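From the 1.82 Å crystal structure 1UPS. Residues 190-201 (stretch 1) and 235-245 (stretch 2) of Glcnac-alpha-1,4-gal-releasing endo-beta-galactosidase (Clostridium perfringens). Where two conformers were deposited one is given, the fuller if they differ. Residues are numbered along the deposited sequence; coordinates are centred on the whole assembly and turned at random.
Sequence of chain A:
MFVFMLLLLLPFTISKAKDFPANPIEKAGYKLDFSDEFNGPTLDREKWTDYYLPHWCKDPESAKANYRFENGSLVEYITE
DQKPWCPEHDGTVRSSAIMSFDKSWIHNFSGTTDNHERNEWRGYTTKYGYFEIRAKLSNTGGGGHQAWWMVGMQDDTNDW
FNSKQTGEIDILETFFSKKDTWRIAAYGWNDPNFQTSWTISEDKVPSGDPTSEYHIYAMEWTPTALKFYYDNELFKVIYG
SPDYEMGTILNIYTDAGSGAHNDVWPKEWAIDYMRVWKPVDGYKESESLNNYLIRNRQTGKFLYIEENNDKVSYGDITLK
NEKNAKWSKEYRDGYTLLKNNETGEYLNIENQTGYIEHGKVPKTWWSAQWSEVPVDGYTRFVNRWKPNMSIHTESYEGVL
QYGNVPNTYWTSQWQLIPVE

Stretch 1, residues 190-201: NDPNFQTSWTIS
Stretch 2 (235-245) FKVIYGSPDYE

Stretch 1 begins as loop and enters a strand at Thr199, which runs through Ser201 and continues beyond it; stretch 2 is strand from Phe235 to Tyr239, then loop. The two strand axes are antiparallel, with 175° between their N-to-C directions, but their closest approach is 10.3 Å. That spacing is too wide for backbone pairing, so the contact rests on side chains. The register pairs Ser201 with Lys236 (CA to CA 9.2 Å) and Thr199 with Ile238 (CA to CA 8.9 Å). The loops draw closer, and the CA atoms of Phe194 and Pro242 lie 6.0 Å apart.

A type I beta turn spans Asp191 to Phe194, with phi/psi of -73/-12° at Pro192 and -104/2° at Asn193. Phe194 then extends (-140/122°), whereas Gln195 adopts positive phi (41/64°). In stretch 2, the strand values give way to 106/147° at Gly240, where a CB would be jammed against the preceding carbonyl O; the backbone alone calls for glycine. Ser241 is extended (-161/152°), and Pro242 follows at -62/149°.

The strands alternate in side-chain direction: Thr199 and Ser201 point toward stretch 2, and Ile200 away; Lys236 and Ile238 point toward stretch 1, and Tyr239 away. Lys236 spans the gap with all four chi angles t, and its NZ donates a hydrogen bond to OG of Ser201 (chi1 p) at 2.7 Å. Next along, Ile238 (chi1 m, chi2 t) places CD1 3.9 Å from CG2 of Thr199 (chi1 t). Ile238 CG2 also lies 3.6 Å from Gln195 OE1. The Gln195 side chain (chi1 t, chi2 p, chi3 59°) leaves sideways but ends nearer stretch 2, and its amide is held by a hydrogen bond from NE2 to Ser197 O at 2.8 Å, with an angle of 169° at the hydrogen.

Phe194 (chi1 t, chi2 -115°) has the largest area covered by the other stretch, 84 Å². Pro242, puckered C-gamma exo, covers one face of its ring: CG stands 3.8 Å from the centroid of the Phe194 ring and 10° off the normal, a CH-pi contact, while Pro242 CD is 3.7 Å from Phe194 CE2. Near the ring plane, Gly240 O approaches Phe194 CE2 at 3.8 Å.

Finally, Tyr244 (chi1 36°, chi2 81°) reaches back so that OH donates a hydrogen bond to Asp191 OD1 at 2.7 Å. Asp191 (chi1 t) uses its other oxygen, OD2, to accept from Asn193 N at 2.9 Å, so one carboxylate both braces the turn and anchors the tyrosine.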

# COMPACT_ATOMS: atom_id res chain seq x y z
N ASN A 190 -16.71 1.18 -7.33
CA ASN A 190 -18.09 1.47 -6.91
C ASN A 190 -18.27 1.64 -5.40
O ASN A 190 -19.40 1.88 -4.94
CB ASN A 190 -19.04 0.34 -7.35
CG ASN A 190 -19.24 0.27 -8.85
OD1 ASN A 190 -18.89 1.20 -9.60
ND2 ASN A 190 -19.83 -0.83 -9.32
N ASP A 191 -17.18 1.49 -4.62
CA ASP A 191 -17.25 1.55 -3.15
C ASP A 191 -17.22 2.99 -2.64
O ASP A 191 -16.19 3.64 -2.76
CB ASP A 191 -16.07 0.76 -2.56
CG ASP A 191 -16.16 0.59 -1.06
OD1 ASP A 191 -15.33 -0.17 -0.50
OD2 ASP A 191 -17.03 1.17 -0.36
N PRO A 192 -18.31 3.51 -2.05
CA PRO A 192 -18.31 4.90 -1.57
C PRO A 192 -17.47 5.06 -0.29
O PRO A 192 -17.16 6.19 0.12
CB PRO A 192 -19.79 5.17 -1.27
CG PRO A 192 -20.33 3.84 -0.89
CD PRO A 192 -19.60 2.83 -1.77
N ASN A 193 -17.10 3.95 0.32
CA ASN A 193 -16.44 3.98 1.63
C ASN A 193 -14.93 3.73 1.62
O ASN A 193 -14.29 3.67 2.70
CB ASN A 193 -17.14 2.99 2.57
CG ASN A 193 -18.62 3.29 2.73
OD1 ASN A 193 -19.01 4.45 2.87
ND2 ASN A 193 -19.45 2.25 2.70
N PHE A 194 -14.36 3.55 0.43
CA PHE A 194 -12.93 3.31 0.28
C PHE A 194 -12.30 4.03 -0.89
O PHE A 194 -12.70 3.81 -2.05
CB PHE A 194 -12.61 1.81 0.17
CG PHE A 194 -11.14 1.51 -0.09
CD1 PHE A 194 -10.75 0.92 -1.29
CD2 PHE A 194 -10.17 1.84 0.85
CE1 PHE A 194 -9.40 0.66 -1.55
CE2 PHE A 194 -8.80 1.58 0.60
CZ PHE A 194 -8.43 0.99 -0.61
N GLN A 195 -11.31 4.86 -0.59
CA GLN A 195 -10.44 5.45 -1.62
C GLN A 195 -11.21 5.88 -2.86
O GLN A 195 -10.99 5.36 -3.97
CB GLN A 195 -9.31 4.45 -1.98
CG GLN A 195 -8.05 5.09 -2.57
CD GLN A 195 -7.50 6.22 -1.72
OE1 GLN A 195 -7.16 6.01 -0.55
NE2 GLN A 195 -7.45 7.43 -2.28
N THR A 196 -12.11 6.86 -2.70
CA THR A 196 -13.02 7.20 -3.79
C THR A 196 -12.39 8.00 -4.93
O THR A 196 -13.07 8.28 -5.91
CB THR A 196 -14.29 7.92 -3.28
OG1 THR A 196 -13.91 9.06 -2.51
CG2 THR A 196 -15.03 7.03 -2.31
N SER A 197 -11.13 8.40 -4.78
CA SER A 197 -10.31 8.88 -5.90
C SER A 197 -9.03 8.04 -5.93
O SER A 197 -8.55 7.61 -4.88
CB SER A 197 -9.94 10.36 -5.74
OG SER A 197 -11.12 11.19 -5.65
N TRP A 198 -8.47 7.81 -7.12
CA TRP A 198 -7.22 7.04 -7.23
C TRP A 198 -6.15 7.69 -6.38
O TRP A 198 -6.06 8.93 -6.32
CB TRP A 198 -6.73 7.02 -8.69
CG TRP A 198 -7.29 5.91 -9.48
CD1 TRP A 198 -8.31 5.97 -10.39
CD2 TRP A 198 -6.91 4.54 -9.40
NE1 TRP A 198 -8.57 4.72 -10.90
CE2 TRP A 198 -7.72 3.82 -10.31
CE3 TRP A 198 -5.94 3.84 -8.66
CZ2 TRP A 198 -7.62 2.44 -10.48
CZ3 TRP A 198 -5.84 2.45 -8.83
CH2 TRP A 198 -6.67 1.77 -9.75
N THR A 199 -5.34 6.87 -5.69
CA THR A 199 -4.07 7.34 -5.12
C THR A 199 -2.99 6.45 -5.72
O THR A 199 -3.19 5.25 -5.80
CB THR A 199 -4.08 7.33 -3.56
OG1 THR A 199 -2.83 7.85 -3.06
CG2 THR A 199 -4.18 5.90 -2.98
N ILE A 200 -1.90 7.05 -6.19
CA ILE A 200 -0.83 6.33 -6.90
C ILE A 200 0.50 6.98 -6.52
O ILE A 200 0.64 8.21 -6.55
CB ILE A 200 -0.99 6.44 -8.44
CG1 ILE A 200 -2.37 6.00 -8.95
CG2 ILE A 200 0.17 5.70 -9.17
CD1 ILE A 200 -2.69 6.55 -10.36
N SER A 201 1.48 6.17 -6.14
CA SER A 201 2.85 6.68 -5.99
C SER A 201 3.85 5.69 -6.55
O SER A 201 3.55 4.51 -6.64
CB SER A 201 3.19 6.99 -4.53
OG SER A 201 3.09 5.83 -3.71
N PHE A 235 7.10 1.67 4.37
CA PHE A 235 7.42 2.40 3.14
C PHE A 235 6.28 3.35 2.74
O PHE A 235 6.54 4.45 2.22
CB PHE A 235 7.73 1.38 2.02
CG PHE A 235 8.05 2.00 0.66
CD1 PHE A 235 9.31 2.51 0.39
CD2 PHE A 235 7.09 2.00 -0.35
CE1 PHE A 235 9.61 3.05 -0.88
CE2 PHE A 235 7.37 2.55 -1.62
CZ PHE A 235 8.64 3.06 -1.88
N LYS A 236 5.04 2.94 3.01
CA LYS A 236 3.84 3.74 2.65
C LYS A 236 2.66 3.38 3.55
O LYS A 236 2.51 2.22 3.97
CB LYS A 236 3.44 3.45 1.19
CG LYS A 236 2.29 4.34 0.69
CD LYS A 236 2.01 4.12 -0.77
CE LYS A 236 0.86 4.99 -1.31
NZ LYS A 236 0.70 4.85 -2.81
N VAL A 237 1.80 4.37 3.80
CA VAL A 237 0.58 4.14 4.56
C VAL A 237 -0.59 4.79 3.84
O VAL A 237 -0.47 5.93 3.37
CB VAL A 237 0.66 4.79 5.97
CG1 VAL A 237 -0.65 4.56 6.74
CG2 VAL A 237 1.82 4.24 6.75
N ILE A 238 -1.69 4.04 3.72
CA ILE A 238 -2.95 4.59 3.24
C ILE A 238 -3.98 4.41 4.36
O ILE A 238 -4.20 3.28 4.80
CB ILE A 238 -3.38 3.88 1.96
CG1 ILE A 238 -2.40 4.18 0.82
CG2 ILE A 238 -4.86 4.25 1.59
CD1 ILE A 238 -2.65 3.33 -0.45
N TYR A 239 -4.58 5.50 4.83
CA TYR A 239 -5.57 5.39 5.91
C TYR A 239 -6.94 5.16 5.29
O TYR A 239 -7.29 5.85 4.33
CB TYR A 239 -5.52 6.60 6.88
CG TYR A 239 -4.30 6.52 7.80
CD1 TYR A 239 -4.23 5.58 8.84
CD2 TYR A 239 -3.18 7.35 7.60
CE1 TYR A 239 -3.10 5.48 9.68
CE2 TYR A 239 -2.04 7.25 8.43
CZ TYR A 239 -2.01 6.31 9.47
OH TYR A 239 -0.89 6.21 10.29
N GLY A 240 -7.67 4.18 5.80
CA GLY A 240 -8.90 3.68 5.18
C GLY A 240 -8.61 2.32 4.55
O GLY A 240 -7.50 2.06 4.10
N SER A 241 -9.60 1.43 4.54
CA SER A 241 -9.37 0.08 4.01
C SER A 241 -10.70 -0.56 3.67
O SER A 241 -11.72 -0.22 4.29
CB SER A 241 -8.63 -0.80 5.03
OG SER A 241 -9.50 -1.26 6.06
N PRO A 242 -10.69 -1.47 2.70
CA PRO A 242 -11.90 -2.23 2.35
C PRO A 242 -12.39 -3.07 3.52
O PRO A 242 -11.59 -3.52 4.34
CB PRO A 242 -11.44 -3.11 1.20
CG PRO A 242 -10.25 -2.38 0.63
CD PRO A 242 -9.54 -1.85 1.85
N ASP A 243 -13.70 -3.28 3.59
CA ASP A 243 -14.26 -4.06 4.70
C ASP A 243 -15.03 -5.31 4.23
O ASP A 243 -16.15 -5.62 4.73
CB ASP A 243 -15.09 -3.16 5.62
CG ASP A 243 -16.34 -2.61 4.96
OD1 ASP A 243 -16.43 -2.58 3.70
OD2 ASP A 243 -17.31 -2.19 5.63
N TYR A 244 -14.43 -6.03 3.28
CA TYR A 244 -15.02 -7.23 2.69
C TYR A 244 -13.89 -8.10 2.16
O TYR A 244 -12.75 -7.65 2.09
CB TYR A 244 -15.99 -6.89 1.54
CG TYR A 244 -15.55 -5.72 0.72
CD1 TYR A 244 -14.58 -5.87 -0.28
CD2 TYR A 244 -16.07 -4.45 0.96
CE1 TYR A 244 -14.16 -4.77 -1.03
CE2 TYR A 244 -15.66 -3.35 0.21
CZ TYR A 244 -14.71 -3.52 -0.78
OH TYR A 244 -14.28 -2.45 -1.52
N GLU A 245 -14.21 -9.33 1.79
CA GLU A 245 -13.19 -10.26 1.30
C GLU A 245 -12.69 -9.82 -0.06
O GLU A 245 -13.45 -9.27 -0.86
CB GLU A 245 -13.75 -11.68 1.22
CG GLU A 245 -14.07 -12.28 2.58
CD GLU A 245 -14.09 -13.79 2.59
OE1 GLU A 245 -14.00 -14.41 1.52
OE2 GLU A 245 -14.22 -14.37 3.70